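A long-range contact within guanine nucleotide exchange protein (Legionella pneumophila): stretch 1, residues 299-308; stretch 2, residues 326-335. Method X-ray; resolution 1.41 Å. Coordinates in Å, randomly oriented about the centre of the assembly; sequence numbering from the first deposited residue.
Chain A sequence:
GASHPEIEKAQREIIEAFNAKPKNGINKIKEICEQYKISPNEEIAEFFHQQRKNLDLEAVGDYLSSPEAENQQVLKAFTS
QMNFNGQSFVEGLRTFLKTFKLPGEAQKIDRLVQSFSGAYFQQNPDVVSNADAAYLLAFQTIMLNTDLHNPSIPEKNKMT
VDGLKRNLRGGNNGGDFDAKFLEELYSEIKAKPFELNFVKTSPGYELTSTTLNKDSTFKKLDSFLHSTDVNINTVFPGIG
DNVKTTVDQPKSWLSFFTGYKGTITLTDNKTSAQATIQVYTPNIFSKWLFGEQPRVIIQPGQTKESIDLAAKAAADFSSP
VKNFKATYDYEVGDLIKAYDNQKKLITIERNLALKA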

ATOM      1  N   GLN A 299       0.342   8.673  -8.464  1.00 12.52           N
ATOM      2  CA  GLN A 299       0.139   7.562  -9.384  1.00 13.89           C
ATOM      3  C   GLN A 299      -0.964   7.814 -10.394  1.00 14.00           C
ATOM      4  O   GLN A 299      -2.055   8.249 -10.037  1.00 15.48           O
ATOM      5  CB  GLN A 299      -0.200   6.293  -8.596  1.00 14.88           C
ATOM      6  CG  GLN A 299       0.853   5.912  -7.576  1.00 15.03           C
ATOM      7  CD  GLN A 299       0.402   4.813  -6.635  1.00 15.51           C
ATOM      8  OE1 GLN A 299      -0.795   4.593  -6.436  1.00 18.33           O
ATOM      9  NE2 GLN A 299       1.362   4.133  -6.026  1.00 13.60           N
ATOM     10  N   PRO A 300      -0.692   7.546 -11.673  1.00 14.76           N
ATOM     11  CA  PRO A 300      -1.720   7.753 -12.696  1.00 15.28           C
ATOM     12  C   PRO A 300      -2.691   6.577 -12.693  1.00 18.20           C
ATOM     13  O   PRO A 300      -2.302   5.448 -12.384  1.00 18.93           O
ATOM     14  CB  PRO A 300      -0.911   7.825 -13.987  1.00 17.11           C
ATOM     15  CG  PRO A 300       0.227   6.876 -13.712  1.00 17.19           C
ATOM     16  CD  PRO A 300       0.605   7.191 -12.278  1.00 15.47           C
ATOM     17  N   GLY A 301      -3.950   6.848 -13.027  1.00 19.28           N
ATOM     18  CA  GLY A 301      -4.946   5.795 -13.083  1.00 21.82           C
ATOM     19  C   GLY A 301      -4.818   5.029 -14.384  1.00 23.53           C
ATOM     20  O   GLY A 301      -3.944   5.326 -15.198  1.00 23.64           O
ATOM     21  N   GLN A 302      -5.692   4.050 -14.597  1.00 26.28           N
ATOM     22  CA  GLN A 302      -5.634   3.248 -15.814  1.00 28.49           C
ATOM     23  C   GLN A 302      -6.267   3.910 -17.038  1.00 29.32           C
ATOM     24  O   GLN A 302      -5.958   3.539 -18.168  1.00 30.93           O
ATOM     25  CB  GLN A 302      -6.283   1.880 -15.578  1.00 30.84           C
ATOM     26  CG  GLN A 302      -7.744   1.935 -15.172  1.00 35.16           C
ATOM     27  CD  GLN A 302      -8.354   0.552 -15.031  1.00 37.68           C
ATOM     28  OE1 GLN A 302      -8.425  -0.208 -15.997  1.00 40.35           O
ATOM     29  NE2 GLN A 302      -8.792   0.218 -13.822  1.00 39.98           N
ATOM     30  N   THR A 303      -7.143   4.888 -16.817  1.00 30.23           N
ATOM     31  CA  THR A 303      -7.806   5.577 -17.924  1.00 30.88           C
ATOM     32  C   THR A 303      -6.829   6.415 -18.741  1.00 31.55           C
ATOM     33  O   THR A 303      -5.808   6.874 -18.228  1.00 31.55           O
ATOM     34  CB  THR A 303      -8.940   6.500 -17.427  1.00 30.92           C
ATOM     35  OG1 THR A 303      -8.406   7.483 -16.532  1.00 30.87           O
ATOM     36  CG2 THR A 303     -10.013   5.690 -16.714  1.00 31.20           C
ATOM     37  N   LYS A 304      -7.152   6.617 -20.014  1.00 31.62           N
ATOM     38  CA  LYS A 304      -6.300   7.396 -20.905  1.00 31.55           C
ATOM     39  C   LYS A 304      -6.061   8.812 -20.393  1.00 30.48           C
ATOM     40  O   LYS A 304      -6.926   9.409 -19.751  1.00 31.16           O
ATOM     41  CB  LYS A 304      -6.908   7.457 -22.311  1.00 34.03           C
ATOM     42  CG  LYS A 304      -6.848   6.149 -23.088  1.00 37.03           C
ATOM     43  CD  LYS A 304      -7.725   5.071 -22.469  1.00 39.04           C
ATOM     44  CE  LYS A 304      -7.683   3.793 -23.293  1.00 40.50           C
ATOM     45  NZ  LYS A 304      -8.552   2.727 -22.719  1.00 41.34           N
ATOM     46  N   GLU A 305      -4.876   9.333 -20.694  1.00 28.02           N
ATOM     47  CA  GLU A 305      -4.461  10.674 -20.299  1.00 26.53           C
ATOM     48  C   GLU A 305      -4.138  10.805 -18.814  1.00 23.36           C
ATOM     49  O   GLU A 305      -3.746  11.879 -18.356  1.00 22.39           O
ATOM     50  CB  GLU A 305      -5.524  11.707 -20.695  1.00 29.17           C
ATOM     51  CG  GLU A 305      -5.813  11.739 -22.190  1.00 33.70           C
ATOM     52  CD  GLU A 305      -6.603  12.964 -22.610  1.00 35.91           C
ATOM     53  OE1 GLU A 305      -6.973  13.053 -23.799  1.00 38.44           O
ATOM     54  OE2 GLU A 305      -6.849  13.841 -21.753  1.00 38.39           O
ATOM     55  N   SER A 306      -4.298   9.716 -18.065  1.00 20.58           N
ATOM     56  CA  SER A 306      -3.994   9.727 -16.637  1.00 18.78           C
ATOM     57  C   SER A 306      -2.512   9.993 -16.411  1.00 18.06           C
ATOM     58  O   SER A 306      -2.136  10.674 -15.460  1.00 16.79           O
ATOM     59  CB  SER A 306      -4.367   8.390 -15.992  1.00 18.99           C
ATOM     60  OG  SER A 306      -5.772   8.243 -15.887  1.00 20.13           O
ATOM     61  N   ILE A 307      -1.673   9.448 -17.285  1.00 18.10           N
ATOM     62  CA  ILE A 307      -0.236   9.633 -17.155  1.00 19.08           C
ATOM     63  C   ILE A 307       0.141  11.113 -17.216  1.00 17.95           C
ATOM     64  O   ILE A 307       0.982  11.570 -16.445  1.00 17.36           O
ATOM     65  CB  ILE A 307       0.528   8.841 -18.244  1.00 20.40           C
ATOM     66  CG1 ILE A 307       2.033   8.923 -17.988  1.00 24.13           C
ATOM     67  CG2 ILE A 307       0.183   9.374 -19.625  1.00 22.50           C
ATOM     68  CD1 ILE A 307       2.847   7.961 -18.822  1.00 26.41           C
ATOM     69  N   ASP A 308      -0.490  11.870 -18.110  1.00 18.28           N
ATOM     70  CA  ASP A 308      -0.185  13.289 -18.217  1.00 19.00           C
ATOM     71  C   ASP A 308      -0.657  14.062 -16.988  1.00 17.23           C
ATOM     72  O   ASP A 308       0.007  15.002 -16.549  1.00 17.36           O
ATOM     73  CB  ASP A 308      -0.811  13.874 -19.484  1.00 22.32           C
ATOM     74  CG  ASP A 308      -0.249  13.249 -20.743  1.00 27.78           C
ATOM     75  OD1 ASP A 308       0.991  13.176 -20.864  1.00 30.64           O
ATOM     76  OD2 ASP A 308      -1.047  12.832 -21.610  1.00 33.27           O
ATOM     77  N   ALA A 326       7.434   1.849 -12.281  1.00 14.79           N
ATOM     78  CA  ALA A 326       6.312   1.459 -13.116  1.00 15.46           C
ATOM     79  C   ALA A 326       5.063   1.167 -12.294  1.00 16.25           C
ATOM     80  O   ALA A 326       5.143   0.824 -11.115  1.00 17.09           O
ATOM     81  CB  ALA A 326       6.682   0.213 -13.919  1.00 16.23           C
ATOM     82  N   THR A 327       3.902   1.334 -12.915  1.00 16.26           N
ATOM     83  CA  THR A 327       2.653   0.990 -12.255  1.00 16.49           C
ATOM     84  C   THR A 327       2.215  -0.265 -12.996  1.00 16.76           C
ATOM     85  O   THR A 327       2.865  -0.687 -13.951  1.00 16.67           O
ATOM     86  CB  THR A 327       1.552   2.062 -12.417  1.00 16.92           C
ATOM     87  OG1 THR A 327       1.192   2.174 -13.797  1.00 18.11           O
ATOM     88  CG2 THR A 327       2.022   3.407 -11.882  1.00 17.53           C
ATOM     89  N   TYR A 328       1.120  -0.867 -12.562  1.00 17.01           N
ATOM     90  CA  TYR A 328       0.632  -2.071 -13.219  1.00 16.91           C
ATOM     91  C   TYR A 328       0.315  -1.805 -14.691  1.00 17.59           C
ATOM     92  O   TYR A 328       0.450  -2.691 -15.532  1.00 19.43           O
ATOM     93  CB  TYR A 328      -0.624  -2.573 -12.504  1.00 16.68           C
ATOM     94  CG  TYR A 328      -1.092  -3.941 -12.948  1.00 17.42           C
ATOM     95  CD1 TYR A 328      -0.342  -5.081 -12.663  1.00 16.33           C
ATOM     96  CD2 TYR A 328      -2.300  -4.097 -13.628  1.00 17.94           C
ATOM     97  CE1 TYR A 328      -0.784  -6.350 -13.039  1.00 16.77           C
ATOM     98  CE2 TYR A 328      -2.753  -5.364 -14.012  1.00 18.90           C
ATOM     99  CZ  TYR A 328      -1.989  -6.482 -13.711  1.00 18.29           C
ATOM    100  OH  TYR A 328      -2.430  -7.744 -14.056  1.00 19.25           O
ATOM    101  N   ASP A 329      -0.080  -0.574 -15.004  1.00 19.42           N
ATOM    102  CA  ASP A 329      -0.454  -0.222 -16.370  1.00 20.73           C
ATOM    103  C   ASP A 329       0.595   0.521 -17.194  1.00 21.68           C
ATOM    104  O   ASP A 329       0.586   0.436 -18.422  1.00 24.11           O
ATOM    105  CB  ASP A 329      -1.727   0.626 -16.349  1.00 23.72           C
ATOM    106  CG  ASP A 329      -2.842  -0.016 -15.556  1.00 26.01           C
ATOM    107  OD1 ASP A 329      -3.292  -1.110 -15.948  1.00 27.42           O
ATOM    108  OD2 ASP A 329      -3.264   0.578 -14.542  1.00 30.02           O
ATOM    109  N   TYR A 330       1.492   1.245 -16.535  1.00 20.14           N
ATOM    110  CA  TYR A 330       2.489   2.027 -17.263  1.00 20.29           C
ATOM    111  C   TYR A 330       3.941   1.682 -16.963  1.00 19.66           C
ATOM    112  O   TYR A 330       4.330   1.556 -15.804  1.00 17.75           O
ATOM    113  CB  TYR A 330       2.269   3.514 -16.980  1.00 21.46           C
ATOM    114  CG  TYR A 330       0.843   3.963 -17.181  1.00 25.13           C
ATOM    115  CD1 TYR A 330       0.284   4.031 -18.455  1.00 27.70           C
ATOM    116  CD2 TYR A 330       0.041   4.298 -16.091  1.00 26.00           C
ATOM    117  CE1 TYR A 330      -1.042   4.420 -18.638  1.00 27.56           C
ATOM    118  CE2 TYR A 330      -1.281   4.687 -16.262  1.00 26.96           C
ATOM    119  CZ  TYR A 330      -1.817   4.745 -17.537  1.00 28.03           C
ATOM    120  OH  TYR A 330      -3.128   5.126 -17.708  1.00 28.46           O
ATOM    121  N   GLU A 331       4.739   1.556 -18.022  1.00 19.94           N
ATOM    122  CA  GLU A 331       6.159   1.252 -17.889  1.00 18.89           C
ATOM    123  C   GLU A 331       6.843   2.482 -17.304  1.00 17.06           C
ATOM    124  O   GLU A 331       6.389   3.610 -17.508  1.00 16.78           O
ATOM    125  CB  GLU A 331       6.761   0.918 -19.256  1.00 22.89           C
ATOM    126  CG  GLU A 331       5.926  -0.062 -20.065  1.00 28.44           C
ATOM    127  CD  GLU A 331       6.588  -0.462 -21.371  1.00 31.73           C
ATOM    128  OE1 GLU A 331       7.157   0.420 -22.051  1.00 34.15           O
ATOM    129  OE2 GLU A 331       6.529  -1.659 -21.722  1.00 34.16           O
ATOM    130  N   VAL A 332       7.935   2.271 -16.583  1.00 15.54           N
ATOM    131  CA  VAL A 332       8.632   3.383 -15.952  1.00 14.87           C
ATOM    132  C   VAL A 332       9.101   4.420 -16.976  1.00 15.24           C
ATOM    133  O   VAL A 332       9.084   5.624 -16.709  1.00 15.42           O
ATOM    134  CB  VAL A 332       9.827   2.874 -15.091  1.00 14.13           C
ATOM    135  CG1 VAL A 332      10.977   2.409 -15.976  1.00 16.46           C
ATOM    136  CG2 VAL A 332      10.279   3.963 -14.130  1.00 15.07           C
ATOM    137  N   GLY A 333       9.497   3.961 -18.157  1.00 15.49           N
ATOM    138  CA  GLY A 333       9.948   4.886 -19.179  1.00 16.00           C
ATOM    139  C   GLY A 333       8.870   5.873 -19.577  1.00 15.67           C
ATOM    140  O   GLY A 333       9.157   7.040 -19.843  1.00 17.14           O
ATOM    141  N   ASP A 334       7.623   5.419 -19.626  1.00 16.95           N
ATOM    142  CA  ASP A 334       6.543   6.319 -20.001  1.00 17.45           C
ATOM    143  C   ASP A 334       6.300   7.363 -18.914  1.00 15.97           C
ATOM    144  O   ASP A 334       5.984   8.511 -19.217  1.00 15.66           O
ATOM    145  CB  ASP A 334       5.272   5.524 -20.311  1.00 21.94           C
ATOM    146  CG  ASP A 334       5.417   4.678 -21.566  1.00 25.34           C
ATOM    147  OD1 ASP A 334       5.832   5.230 -22.608  1.00 29.83           O
ATOM    148  OD2 ASP A 334       5.121   3.468 -21.513  1.00 32.23           O
ATOM    149  N   LEU A 335       6.462   6.976 -17.653  1.00 13.73           N
ATOM    150  CA  LEU A 335       6.282   7.918 -16.548  1.00 14.58           C
ATOM    151  C   LEU A 335       7.389   8.970 -16.577  1.00 13.08           C
ATOM    152  O   LEU A 335       7.146  10.156 -16.359  1.00 12.65           O
ATOM    153  CB  LEU A 335       6.321   7.180 -15.206  1.00 16.08           C
ATOM    154  CG  LEU A 335       5.190   6.184 -14.939  1.00 19.77           C
ATOM    155  CD1 LEU A 335       5.482   5.385 -13.673  1.00 21.52           C
ATOM    156  CD2 LEU A 335       3.888   6.941 -14.807  1.00 21.53           C
TER
HETATM  157  O   HOH W   1      -1.459   2.889 -13.487  1.00 27.68           O
HETATM  158  O   HOH W   2      -2.720   7.640 -19.181  1.00 30.11           O

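Tyr330 has the largest area covered in this contact, 94 Å². Its chi1 of -50° (m) and chi2 of -70° send the ring across the gap, so that its hydroxyl reaches the backbone of stretch 1 just ahead of the turn from Thr303 to Ser306: Tyr330 OH donates to Gly301 O at 2.6 Å, a short hydrogen bond with the acceptor near the ring plane at its edge. Water 2 extends this link, donating to Tyr330 OH (2.9 Å) and accepting from Ile307 N (2.8 Å). The turn from Thr303 to Ser306 is braced, since Ser306, with chi1 at -72° (m), places OG 2.7 Å from Thr303 O as a hydrogen-bond donor.

Apolar packing adds a second part of the contact. Pro300 CG, in the endo pucker, lies 3.5 Å from Tyr330 CD2 and 3.8 Å from Leu335 CD2. Ile307 is extended (t, t), bringing CD1 to 3.7 Å from Asp334 CB, while its CG1 approaches Leu335 CD2 at 4.2 Å. Pro300 and Leu335, both buried, offer apolar surface with no side-chain polar group to satisfy, whereas Tyr330 pairs a ring with a donor hydroxyl.

Thr327 adopts chi1 of 64° (p), where OG1 accepts from Tyr330 N (2.9 Å) and donates to water 1 (2.8 Å). That water donates to Pro300 O (2.9 Å) and Asp329 OD2 (3.1 Å), bridging the stretches. Both sides summed, 411 Å² is buried.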